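Local atomic coordinates of threonine phosphate decarboxylase-like enzyme (Sulfurospirillum multivorans, PDB entry 6OUX), a protein that decarboxylates L-serine O-phosphate to ethanolamine O-phosphate with the help of pyridoxal phosphate, supplying the precursor of the nucleotide-loop linker in norcobamides. Residues G184-L189 with A215-A220; L221-S226 with E297-Y302; R336-F341 with E364-R369; A8-F13 with L347-I352. All coordinates share one frame; numbering follows the deposited sequence.

Contact 1: residues G184-L189 with A215-A220; sequences GAYLSL and AYEDEA
Two loops at the C-terminal ends of the neighbouring parallel strands 173-177 and 204-208 meet here, in the large sheet of the aminotransferase-type fold. The joint centres on one carboxylate oxygen, Glu217 OE2, which accepts two hydrogen bonds. Tyr186 OH donates the shorter, at 2.6 Å from Glu217 OE2; it arrives on the anti lone pair, the one turned away from OE1, with the ring plane 47° from the carboxylate. Leu189 N donates the second, 2.9 Å from Glu217 OE2 and nearly straight at 160°, coming from above the carboxylate plane. The Glu217 chain runs extended beyond CG and meets the Tyr186 side chain almost at a right angle. Tyr186 CG stands anti to its backbone N, which lays the ring over Ala215: the methyl CB sits 4.0 Å from the ring centroid, squarely over one face, a CH-pi contact. On the opposite face lies Ser188 N, offset toward the rim. Ser188 is the N-cap of helix 189-198, its OG bonded to Lys191 N, and the helix end would probably steady the charge on Glu217. A carboxylate from the next loop thus holds the first turn of the connecting helix, as suits a beta-alpha-beta crossover (173-177, 189-198, 204-208).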
loop_
_atom_site.group_PDB
_atom_site.type_symbol
_atom_site.label_atom_id
_atom_site.label_comp_id
_atom_site.label_asym_id
_atom_site.label_seq_id
_atom_site.Cartn_x
_atom_site.Cartn_y
_atom_site.Cartn_z
ATOM N N GLY A 184 11.354 -8.473 23.114
ATOM C CA GLY A 184 12.271 -9.225 22.237
ATOM C C GLY A 184 12.494 -10.668 22.557
ATOM O O GLY A 184 13.294 -11.302 21.930
ATOM N N ALA A 185 11.824 -11.202 23.577
ATOM C CA ALA A 185 12.096 -12.546 23.982
ATOM C C ALA A 185 11.563 -13.524 22.901
ATOM O O ALA A 185 10.580 -13.238 22.223
ATOM C CB ALA A 185 11.477 -12.834 25.310
ATOM N N TYR A 186 12.265 -14.642 22.771
ATOM C CA TYR A 186 12.117 -15.629 21.711
ATOM C C TYR A 186 11.901 -17.042 22.302
ATOM O O TYR A 186 12.638 -17.474 23.150
ATOM C CB TYR A 186 13.363 -15.649 20.803
ATOM C CG TYR A 186 13.398 -16.793 19.802
ATOM C CD1 TYR A 186 12.542 -16.822 18.698
ATOM C CD2 TYR A 186 14.284 -17.851 19.967
ATOM C CE1 TYR A 186 12.580 -17.852 17.809
ATOM C CE2 TYR A 186 14.361 -18.878 19.040
ATOM C CZ TYR A 186 13.506 -18.833 17.963
ATOM O OH TYR A 186 13.535 -19.861 17.119
ATOM N N LEU A 187 10.876 -17.720 21.825
ATOM C CA LEU A 187 10.579 -19.116 22.155
ATOM C C LEU A 187 11.218 -20.023 21.115
ATOM O O LEU A 187 10.953 -19.850 19.899
ATOM C CB LEU A 187 9.063 -19.332 22.088
ATOM C CG LEU A 187 8.572 -20.651 22.707
ATOM C CD1 LEU A 187 8.843 -20.652 24.210
ATOM C CD2 LEU A 187 7.101 -20.830 22.436
ATOM N N SER A 188 12.024 -20.984 21.573
ATOM C CA SER A 188 12.721 -21.942 20.668
ATOM C C SER A 188 11.801 -22.715 19.743
ATOM O O SER A 188 10.615 -22.916 20.053
ATOM C CB SER A 188 13.508 -22.998 21.482
ATOM O OG SER A 188 12.616 -23.748 22.284
ATOM N N LEU A 189 12.365 -23.204 18.648
ATOM C CA LEU A 189 11.611 -24.049 17.737
ATOM C C LEU A 189 11.171 -25.297 18.513
ATOM O O LEU A 189 10.036 -25.742 18.390
ATOM C CB LEU A 189 12.456 -24.463 16.517
ATOM C CG LEU A 189 12.427 -23.457 15.361
ATOM C CD1 LEU A 189 13.471 -23.739 14.275
ATOM C CD2 LEU A 189 11.019 -23.389 14.753
ATOM N N ALA A 215 17.226 -13.658 15.726
ATOM C CA ALA A 215 17.382 -14.671 16.789
ATOM C C ALA A 215 18.366 -15.765 16.350
ATOM O O ALA A 215 18.705 -15.946 15.142
ATOM C CB ALA A 215 16.028 -15.290 17.154
ATOM N N TYR A 216 18.838 -16.509 17.329
ATOM C CA TYR A 216 19.739 -17.600 16.987
ATOM C C TYR A 216 19.604 -18.692 18.022
ATOM O O TYR A 216 19.336 -18.391 19.166
ATOM C CB TYR A 216 21.204 -17.098 16.837
ATOM C CG TYR A 216 21.770 -16.427 18.048
ATOM C CD1 TYR A 216 21.561 -15.072 18.262
ATOM C CD2 TYR A 216 22.446 -17.144 19.031
ATOM C CE1 TYR A 216 22.008 -14.444 19.386
ATOM C CE2 TYR A 216 22.938 -16.504 20.178
ATOM C CZ TYR A 216 22.705 -15.154 20.345
ATOM O OH TYR A 216 23.147 -14.495 21.441
ATOM N N GLU A 217 19.731 -19.922 17.559
ATOM C CA GLU A 217 19.724 -21.105 18.409
ATOM C C GLU A 217 21.086 -21.819 18.474
ATOM O O GLU A 217 21.209 -22.720 19.270
ATOM C CB GLU A 217 18.596 -22.071 17.980
ATOM C CG GLU A 217 17.220 -21.518 18.387
ATOM C CD GLU A 217 16.060 -22.474 18.111
ATOM O OE1 GLU A 217 16.315 -23.728 18.120
ATOM O OE2 GLU A 217 14.918 -21.978 17.864
ATOM N N ASP A 218 22.063 -21.409 17.656
ATOM C CA ASP A 218 23.409 -22.004 17.585
ATOM C C ASP A 218 24.424 -20.887 17.406
ATOM O O ASP A 218 24.079 -19.763 16.962
ATOM C CB ASP A 218 23.545 -23.044 16.465
ATOM C CG ASP A 218 23.303 -22.486 15.065
ATOM O OD1 ASP A 218 22.895 -21.311 14.884
ATOM O OD2 ASP A 218 23.572 -23.221 14.093
ATOM N N GLU A 219 25.673 -21.161 17.761
ATOM C CA GLU A 219 26.720 -20.134 17.657
ATOM C C GLU A 219 27.069 -19.747 16.224
ATOM O O GLU A 219 27.516 -18.637 15.969
ATOM C CB GLU A 219 27.986 -20.584 18.391
ATOM C CG GLU A 219 27.907 -20.363 19.884
ATOM C CD GLU A 219 28.052 -18.891 20.251
ATOM O OE1 GLU A 219 27.019 -18.201 20.467
ATOM O OE2 GLU A 219 29.216 -18.419 20.315
ATOM N N ALA A 220 26.852 -20.636 15.285
ATOM C CA ALA A 220 27.094 -20.345 13.884
ATOM C C ALA A 220 26.078 -19.323 13.357
ATOM O O ALA A 220 26.218 -18.896 12.274
ATOM C CB ALA A 220 26.965 -21.626 13.072
#

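Contact 2: residues L221-S226 with E297-Y302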
loop_
_atom_site.group_PDB
_atom_site.type_symbol
_atom_site.label_atom_id
_atom_site.label_comp_id
_atom_site.label_asym_id
_atom_site.label_seq_id
_atom_site.Cartn_x
_atom_site.Cartn_y
_atom_site.Cartn_z
ATOM N N LEU A 221 25.038 -18.977 14.131
ATOM C CA LEU A 221 24.008 -18.060 13.669
ATOM C C LEU A 221 23.316 -18.550 12.398
ATOM O O LEU A 221 23.109 -17.829 11.450
ATOM C CB LEU A 221 24.550 -16.648 13.529
ATOM C CG LEU A 221 25.346 -16.073 14.718
ATOM C CD1 LEU A 221 25.823 -14.691 14.363
ATOM C CD2 LEU A 221 24.638 -16.041 16.079
ATOM N N THR A 222 22.880 -19.780 12.428
ATOM C CA THR A 222 22.029 -20.356 11.372
ATOM C C THR A 222 20.702 -19.581 11.302
ATOM O O THR A 222 20.062 -19.369 12.337
ATOM C CB THR A 222 21.777 -21.862 11.624
ATOM O OG1 THR A 222 23.014 -22.549 11.866
ATOM C CG2 THR A 222 21.081 -22.536 10.405
ATOM N N CYS A 223 20.310 -19.104 10.120
ATOM C CA CYS A 223 19.094 -18.301 10.001
ATOM C C CYS A 223 17.922 -19.207 10.374
ATOM O O CYS A 223 17.855 -20.331 9.937
ATOM C CB CYS A 223 18.888 -17.763 8.626
ATOM S SG CYS A 223 17.561 -16.545 8.532
ATOM N N LEU A 224 17.053 -18.716 11.231
ATOM C CA LEU A 224 15.887 -19.449 11.692
ATOM C C LEU A 224 14.748 -19.079 10.814
ATOM O O LEU A 224 14.756 -18.017 10.215
ATOM C CB LEU A 224 15.540 -19.050 13.133
ATOM C CG LEU A 224 16.611 -19.401 14.169
ATOM C CD1 LEU A 224 16.377 -18.642 15.453
ATOM C CD2 LEU A 224 16.629 -20.913 14.402
ATOM N N SER A 225 13.739 -19.942 10.792
ATOM C CA SER A 225 12.570 -19.736 9.973
ATOM C C SER A 225 11.406 -20.530 10.551
ATOM O O SER A 225 11.597 -21.671 10.870
ATOM C CB SER A 225 12.808 -20.294 8.587
ATOM O OG SER A 225 11.585 -20.136 7.902
ATOM N N SER A 226 10.229 -19.937 10.632
ATOM C CA SER A 226 8.987 -20.623 11.110
ATOM C C SER A 226 8.221 -21.366 9.910
ATOM O O SER A 226 7.103 -21.902 10.098
ATOM C CB SER A 226 8.038 -19.596 11.783
ATOM O OG SER A 226 8.627 -18.776 12.766
ATOM N N GLU A 297 25.440 -12.100 5.251
ATOM C CA GLU A 297 26.534 -11.467 5.933
ATOM C C GLU A 297 26.067 -10.268 6.767
ATOM O O GLU A 297 26.535 -10.090 7.865
ATOM C CB GLU A 297 27.611 -10.996 4.935
ATOM C CG GLU A 297 28.326 -12.048 4.136
ATOM C CD GLU A 297 29.107 -11.487 2.929
ATOM O OE1 GLU A 297 29.172 -10.257 2.675
ATOM O OE2 GLU A 297 29.704 -12.304 2.283
ATOM N N ALA A 298 25.190 -9.414 6.231
ATOM C CA ALA A 298 24.661 -8.264 6.939
ATOM C C ALA A 298 23.756 -8.603 8.176
ATOM O O ALA A 298 23.687 -7.832 9.158
ATOM C CB ALA A 298 23.814 -7.424 5.980
ATOM N N ARG A 299 23.047 -9.721 8.059
ATOM C CA ARG A 299 22.171 -10.211 9.128
ATOM C C ARG A 299 23.048 -10.691 10.293
ATOM O O ARG A 299 22.865 -10.244 11.391
ATOM C CB ARG A 299 21.336 -11.340 8.569
ATOM C CG ARG A 299 20.259 -11.879 9.519
ATOM C CD ARG A 299 19.501 -13.085 9.025
ATOM N NE ARG A 299 20.403 -14.232 8.922
ATOM C CZ ARG A 299 20.821 -15.009 9.936
ATOM N NH1 ARG A 299 20.361 -14.860 11.187
ATOM N NH2 ARG A 299 21.664 -16.003 9.673
ATOM N N LYS A 300 24.057 -11.509 10.005
ATOM C CA LYS A 300 24.978 -11.976 11.020
ATOM C C LYS A 300 25.821 -10.887 11.652
ATOM O O LYS A 300 26.015 -10.902 12.855
ATOM C CB LYS A 300 25.905 -13.089 10.534
ATOM C CG LYS A 300 25.198 -14.368 10.192
ATOM C CD LYS A 300 26.169 -15.551 10.089
ATOM C CE LYS A 300 26.535 -15.908 8.684
ATOM N NZ LYS A 300 26.062 -17.252 8.241
ATOM N N GLN A 301 26.246 -9.914 10.847
ATOM C CA GLN A 301 26.946 -8.759 11.348
ATOM C C GLN A 301 26.100 -7.976 12.316
ATOM O O GLN A 301 26.586 -7.539 13.389
ATOM C CB GLN A 301 27.354 -7.895 10.146
ATOM C CG GLN A 301 27.991 -6.559 10.404
ATOM C CD GLN A 301 28.304 -5.836 9.101
ATOM O OE1 GLN A 301 27.596 -6.001 8.082
ATOM N NE2 GLN A 301 29.313 -5.020 9.126
ATOM N N TYR A 302 24.839 -7.750 11.943
ATOM C CA TYR A 302 23.901 -7.070 12.816
ATOM C C TYR A 302 23.613 -7.843 14.136
ATOM O O TYR A 302 23.558 -7.232 15.205
ATOM C CB TYR A 302 22.591 -6.755 12.102
ATOM C CG TYR A 302 21.688 -5.867 12.928
ATOM C CD1 TYR A 302 21.966 -4.560 13.186
ATOM C CD2 TYR A 302 20.560 -6.391 13.507
ATOM C CE1 TYR A 302 21.127 -3.768 13.973
ATOM C CE2 TYR A 302 19.720 -5.616 14.291
ATOM C CZ TYR A 302 19.985 -4.298 14.482
ATOM O OH TYR A 302 19.106 -3.602 15.278
HETATM O O HOH W 1 20.689 -16.717 13.447
#
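Arg299 reaches out from helix 289-314 to the loop 221-226 and carries the polar part of this contact. From CB the chain starts with CG anti to the backbone N and runs straight until it bends at chi3 (66°), which brings the guanidinium to Leu221 and Cys223. CD comes within 4.0 Å of Cys223 SG, and NE lies 3.7 Å from the same sulphur. CZ rests on Cys223 CB at 3.6 Å, so the cysteine covers one face of the guanidinium, toward its rim. At the tip NH2 donates to the backbone: Arg299 NH2 to Leu221 O is 2.9 Å and 161°, lying in the planes of both groups. NH2 also forms a salt bridge with Glu296 of the same helix. NH1 bonds to His213 O and to a water that it meets at 2.9 Å; this water links NH1 to Thr222 O. Leu221 O and the water both meet the guanidinium at its edge, in its plane. Beside it Lys300 CD lies 4.0 Å from Leu221 CB, the two chains crossing obliquely. Helix 289-314 thus leans on the loop that links strand 204-208 to helix 227-232, while Ala298, Gln301 and Tyr302 of this helix turn touch helix 53-68.

Contact 3: residues R336-F341 with E364-R369; sequences RIKASF and EGECIR
In the C-terminal part of the aminotransferase-type fold, Glu366, near the start of strand 367-371, accepts a hydrogen bond from the first amide of helix 339-350. Its side chain, with CG anti to the carbonyl carbon, folds back at chi2 (-70°) and passes obliquely across that of Lys338, the N-cap residue. This turns OE1 to the helix end, where its anti lone pair takes the amide: Ala339 N to Glu366 OE1 is 2.9 Å, with a nearly straight 165° at the hydrogen. A water bridges to the next amide, accepting from Ser340 N at 3.0 Å and donating to Glu366 OE1 at 2.8 Å. The aliphatic part of Lys338 lies against the carboxylate, its CD 3.8 Å from Glu366 CD, while NZ stays 4.3 Å from OE2, too far for a salt bridge; this charge and the helix end would probably stabilise the anion. An alanine in place of Glu366 would remove the carboxylate with its direct and water-mediated bonds, and would probably loosen the helix start against the strand. That strand leads on to Arg369, which binds O-phospho-L-serine. Ile368 points toward the helix: CG1 takes the crowded position between N and carbonyl carbon, and CG2 meets Ala339 CB at 4.1 Å.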
loop_
_atom_site.group_PDB
_atom_site.type_symbol
_atom_site.label_atom_id
_atom_site.label_comp_id
_atom_site.label_asym_id
_atom_site.label_seq_id
_atom_site.Cartn_x
_atom_site.Cartn_y
_atom_site.Cartn_z
ATOM N N ARG A 336 12.427 6.210 40.625
ATOM C CA ARG A 336 12.465 7.643 40.678
ATOM C C ARG A 336 12.913 8.296 39.388
ATOM O O ARG A 336 13.011 9.505 39.349
ATOM C CB ARG A 336 13.252 8.156 41.909
ATOM C CG ARG A 336 12.840 7.437 43.202
ATOM C CD ARG A 336 13.152 8.171 44.509
ATOM N NE ARG A 336 14.092 9.272 44.339
ATOM C CZ ARG A 336 13.816 10.567 44.535
ATOM N NH1 ARG A 336 12.622 10.950 44.973
ATOM N NH2 ARG A 336 14.761 11.497 44.341
ATOM N N ILE A 337 13.151 7.545 38.315
ATOM C CA ILE A 337 13.532 8.191 37.040
ATOM C C ILE A 337 12.403 7.929 36.061
ATOM O O ILE A 337 12.040 6.775 35.894
ATOM C CB ILE A 337 14.846 7.584 36.464
ATOM C CG1 ILE A 337 16.020 7.706 37.450
ATOM C CG2 ILE A 337 15.232 8.207 35.153
ATOM C CD1 ILE A 337 16.411 9.133 37.801
ATOM N N LYS A 338 11.845 8.968 35.440
ATOM C CA LYS A 338 10.788 8.810 34.454
ATOM C C LYS A 338 11.410 8.575 33.085
ATOM O O LYS A 338 12.453 9.124 32.790
ATOM C CB LYS A 338 9.927 10.082 34.313
ATOM C CG LYS A 338 9.017 10.436 35.487
ATOM C CD LYS A 338 7.940 9.415 35.734
ATOM C CE LYS A 338 7.176 9.835 36.983
ATOM N NZ LYS A 338 5.907 9.124 37.164
ATOM N N ALA A 339 10.762 7.769 32.255
ATOM C CA ALA A 339 11.165 7.629 30.851
ATOM C C ALA A 339 11.236 9.006 30.179
ATOM O O ALA A 339 12.149 9.254 29.389
ATOM C CB ALA A 339 10.219 6.716 30.092
ATOM N N SER A 340 10.286 9.876 30.471
ATOM C CA SER A 340 10.232 11.273 29.867
ATOM C C SER A 340 11.505 12.110 30.125
ATOM O O SER A 340 12.023 12.769 29.228
ATOM C CB SER A 340 8.961 12.059 30.347
ATOM O OG SER A 340 8.937 12.150 31.794
ATOM N N PHE A 341 12.043 12.003 31.327
ATOM C CA PHE A 341 13.297 12.621 31.693
ATOM C C PHE A 341 14.430 12.126 30.815
ATOM O O PHE A 341 15.176 12.922 30.307
ATOM C CB PHE A 341 13.649 12.317 33.139
ATOM C CG PHE A 341 15.044 12.713 33.513
ATOM C CD1 PHE A 341 15.388 14.066 33.702
ATOM C CD2 PHE A 341 16.022 11.750 33.680
ATOM C CE1 PHE A 341 16.697 14.407 34.001
ATOM C CE2 PHE A 341 17.324 12.100 33.982
ATOM C CZ PHE A 341 17.662 13.412 34.132
ATOM N N GLU A 364 5.469 -2.856 32.968
ATOM C CA GLU A 364 5.638 -2.349 34.306
ATOM C C GLU A 364 6.768 -1.329 34.377
ATOM O O GLU A 364 7.790 -1.404 33.615
ATOM C CB GLU A 364 5.978 -3.480 35.277
ATOM C CG GLU A 364 4.869 -4.499 35.489
ATOM C CD GLU A 364 5.077 -5.352 36.751
ATOM O OE1 GLU A 364 5.955 -5.067 37.569
ATOM O OE2 GLU A 364 4.335 -6.329 36.943
ATOM N N GLY A 365 6.565 -0.375 35.283
ATOM C CA GLY A 365 7.518 0.649 35.556
ATOM C C GLY A 365 7.774 1.525 34.375
ATOM O O GLY A 365 6.935 1.653 33.502
ATOM N N GLU A 366 8.935 2.178 34.392
ATOM C CA GLU A 366 9.248 3.226 33.424
ATOM C C GLU A 366 10.317 2.670 32.461
ATOM O O GLU A 366 11.449 2.506 32.867
ATOM C CB GLU A 366 9.808 4.473 34.165
ATOM C CG GLU A 366 8.758 5.283 34.940
ATOM C CD GLU A 366 7.811 6.005 34.009
ATOM O OE1 GLU A 366 8.239 6.573 32.946
ATOM O OE2 GLU A 366 6.604 5.991 34.296
ATOM N N CYS A 367 9.948 2.374 31.215
ATOM C CA CYS A 367 10.802 1.648 30.270
ATOM C C CYS A 367 10.935 2.423 28.996
ATOM O O CYS A 367 10.053 3.260 28.626
ATOM C CB CYS A 367 10.257 0.226 29.975
ATOM S SG CYS A 367 10.382 -0.890 31.393
ATOM N N ILE A 368 12.050 2.138 28.308
ATOM C CA ILE A 368 12.268 2.621 26.966
ATOM C C ILE A 368 12.655 1.442 26.056
ATOM O O ILE A 368 13.331 0.506 26.493
ATOM C CB ILE A 368 13.349 3.706 26.892
ATOM C CG1 ILE A 368 14.683 3.280 27.527
ATOM C CG2 ILE A 368 12.867 4.966 27.566
ATOM C CD1 ILE A 368 15.795 4.280 27.232
ATOM N N ARG A 369 12.254 1.528 24.809
ATOM C CA ARG A 369 12.667 0.559 23.775
ATOM C C ARG A 369 13.658 1.222 22.861
ATOM O O ARG A 369 13.351 2.266 22.267
ATOM C CB ARG A 369 11.493 0.086 22.939
ATOM C CG ARG A 369 11.825 -1.189 22.126
ATOM C CD ARG A 369 10.813 -1.411 21.048
ATOM N NE ARG A 369 10.774 -0.345 20.060
ATOM C CZ ARG A 369 9.894 -0.304 19.058
ATOM N NH1 ARG A 369 9.018 -1.267 18.928
ATOM N NH2 ARG A 369 9.904 0.674 18.181
HETATM O O HOH W 2 7.686 8.891 31.504
#

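Contact 4: residues A8-F13 with L347-I352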
loop_
_atom_site.group_PDB
_atom_site.type_symbol
_atom_site.label_atom_id
_atom_site.label_comp_id
_atom_site.label_asym_id
_atom_site.label_seq_id
_atom_site.Cartn_x
_atom_site.Cartn_y
_atom_site.Cartn_z
ATOM N N ALA A 8 15.792 18.751 36.731
ATOM C CA ALA A 8 14.598 19.418 36.205
ATOM C C ALA A 8 14.950 20.372 35.032
ATOM O O ALA A 8 14.063 21.074 34.524
ATOM C CB ALA A 8 13.889 20.174 37.329
ATOM N N ARG A 9 16.238 20.393 34.645
ATOM C CA ARG A 9 16.786 21.202 33.542
ATOM C C ARG A 9 15.926 21.313 32.277
ATOM O O ARG A 9 15.895 22.351 31.646
ATOM C CB ARG A 9 18.044 20.528 33.017
ATOM C CG ARG A 9 19.360 21.093 33.431
ATOM C CD ARG A 9 20.449 20.133 32.916
ATOM N NE ARG A 9 20.435 18.854 33.654
ATOM C CZ ARG A 9 20.281 17.633 33.131
ATOM N NH1 ARG A 9 20.134 17.444 31.825
ATOM N NH2 ARG A 9 20.283 16.583 33.938
ATOM N N ASN A 10 15.334 20.207 31.849
ATOM C CA ASN A 10 14.652 20.157 30.532
ATOM C C ASN A 10 13.138 20.194 30.618
ATOM O O ASN A 10 12.436 19.838 29.664
ATOM C CB ASN A 10 15.072 18.882 29.767
ATOM C CG ASN A 10 16.564 18.835 29.419
ATOM O OD1 ASN A 10 17.213 17.780 29.547
ATOM N ND2 ASN A 10 17.104 19.945 28.937
ATOM N N THR A 11 12.629 20.634 31.776
ATOM C CA THR A 11 11.235 20.544 32.099
ATOM C C THR A 11 10.367 21.232 31.022
ATOM O O THR A 11 9.348 20.673 30.575
ATOM C CB THR A 11 10.940 21.131 33.536
ATOM O OG1 THR A 11 11.582 20.351 34.564
ATOM C CG2 THR A 11 9.491 21.161 33.835
ATOM N N GLN A 12 10.783 22.422 30.620
ATOM C CA GLN A 12 10.042 23.224 29.616
ATOM C C GLN A 12 9.923 22.418 28.333
ATOM O O GLN A 12 8.836 22.183 27.807
ATOM C CB GLN A 12 10.716 24.584 29.372
ATOM C CG GLN A 12 9.852 25.486 28.473
ATOM C CD GLN A 12 10.435 26.888 28.229
ATOM O OE1 GLN A 12 11.556 27.236 28.627
ATOM N NE2 GLN A 12 9.641 27.704 27.593
ATOM N N PHE A 13 11.049 21.906 27.883
ATOM C CA PHE A 13 11.044 21.003 26.738
ATOM C C PHE A 13 10.147 19.773 26.959
ATOM O O PHE A 13 9.259 19.448 26.152
ATOM C CB PHE A 13 12.464 20.575 26.428
ATOM C CG PHE A 13 12.559 19.605 25.285
ATOM C CD1 PHE A 13 12.406 18.199 25.497
ATOM C CD2 PHE A 13 12.767 20.064 23.988
ATOM C CE1 PHE A 13 12.477 17.325 24.451
ATOM C CE2 PHE A 13 12.841 19.160 22.946
ATOM C CZ PHE A 13 12.717 17.801 23.179
ATOM N N LEU A 347 17.298 13.530 23.607
ATOM C CA LEU A 347 17.026 14.400 22.436
ATOM C C LEU A 347 17.884 15.702 22.532
ATOM O O LEU A 347 18.686 16.041 21.628
ATOM C CB LEU A 347 15.533 14.750 22.346
ATOM C CG LEU A 347 14.701 13.610 21.753
ATOM C CD1 LEU A 347 13.206 13.887 21.894
ATOM C CD2 LEU A 347 15.098 13.375 20.302
ATOM N N VAL A 348 17.741 16.384 23.657
ATOM C CA VAL A 348 18.251 17.758 23.764
ATOM C C VAL A 348 19.780 17.727 23.788
ATOM O O VAL A 348 20.442 18.512 23.145
ATOM C CB VAL A 348 17.629 18.461 25.016
ATOM C CG1 VAL A 348 18.343 19.755 25.403
ATOM C CG2 VAL A 348 16.171 18.777 24.776
ATOM N N GLU A 349 20.347 16.822 24.550
ATOM C CA GLU A 349 21.756 16.865 24.845
ATOM C C GLU A 349 22.544 16.051 23.824
ATOM O O GLU A 349 23.703 16.356 23.555
ATOM C CB GLU A 349 21.971 16.426 26.309
ATOM C CG GLU A 349 21.385 17.443 27.267
ATOM C CD GLU A 349 21.130 16.957 28.703
ATOM O OE1 GLU A 349 21.770 15.985 29.177
ATOM O OE2 GLU A 349 20.261 17.589 29.358
ATOM N N TYR A 350 21.911 15.053 23.193
ATOM C CA TYR A 350 22.644 14.146 22.288
ATOM C C TYR A 350 22.055 13.901 20.927
ATOM O O TYR A 350 22.666 13.219 20.090
ATOM C CB TYR A 350 22.857 12.814 22.976
ATOM C CG TYR A 350 23.539 12.923 24.286
ATOM C CD1 TYR A 350 22.801 13.121 25.440
ATOM C CD2 TYR A 350 24.928 12.818 24.402
ATOM C CE1 TYR A 350 23.411 13.215 26.679
ATOM C CE2 TYR A 350 25.540 12.882 25.662
ATOM C CZ TYR A 350 24.769 13.105 26.777
ATOM O OH TYR A 350 25.283 13.201 28.038
ATOM N N GLY A 351 20.901 14.496 20.644
ATOM C CA GLY A 351 20.151 14.185 19.444
ATOM C C GLY A 351 19.712 12.711 19.228
ATOM O O GLY A 351 19.538 12.262 18.092
ATOM N N ILE A 352 19.515 11.983 20.306
ATOM C CA ILE A 352 19.139 10.566 20.219
ATOM C C ILE A 352 17.672 10.429 20.538
ATOM O O ILE A 352 17.285 10.828 21.651
ATOM C CB ILE A 352 19.972 9.743 21.199
ATOM C CG1 ILE A 352 21.472 9.790 20.760
ATOM C CG2 ILE A 352 19.489 8.302 21.226
ATOM C CD1 ILE A 352 22.458 9.150 21.717
#
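The start of helix 11-19, near the N-terminus, packs on the C-terminal part of helix 339-350 through an aromatic-aliphatic pair flanked by a surface salt bridge. In the first shell Val348 CG2 sits over the centre of the Phe13 ring, 3.6 Å from its centroid and only 6° off the normal, a CH-pi contact in which the two side chains meet tip to tip. Leu347 CD1 comes in at the ring edge instead, 4.1 Å from Phe13 CZ. Phe13 CG stands anti to its backbone N (chi1 178°), sending the ring straight out to helix 339-350. Beside this apolar spot Arg9 NH1 forms a salt bridge of 2.5 Å with Glu349 OE2; the two side chains cross at about a right angle, their flat groups turned 52° apart. The Arg9 chain bends at chi3, whereas Glu349 runs extended beyond CG. Further out, the Phe13 ring also stacks on Phe38, and Arg9 NE makes a weak hydrogen bond to Met6 O. An alanine at Phe13 would remove the ring that Val348 CG2, Leu347 and Phe38 pack on, and would probably loosen helix 11-19 here. Arg9 and Asn10 are the central residues of a type I beta turn from Ala8 to Thr11, which probably helps to place them: Ala8 O accepts Thr11 N at 3.1 Å and, on a lone pair in the carbonyl plane, Thr11 OG1 at 2.6 Å.

Contacts 1 and 2 are neighbours, their centres about 10 Å apart, joined by packing of Tyr216 on Leu221 and of Tyr186 on Leu224; both secure the long loop between strand 204-208 and helix 227-232. Contacts 3 and 4 share helix 339-350, one at its first turn and the other near its C-terminal end, and touch where Phe341 meets Arg9. Contacts 1 and 4 are surface contacts; 2 and 3 are partly buried. Carboxylates accept backbone amides in contacts 1 and 3, both at helix starts, whereas contact 2 reverses the polarity, a guanidinium donating to a carbonyl. Contact 4, the most peripheral, relies on a side-chain ion pair and CH-pi packing.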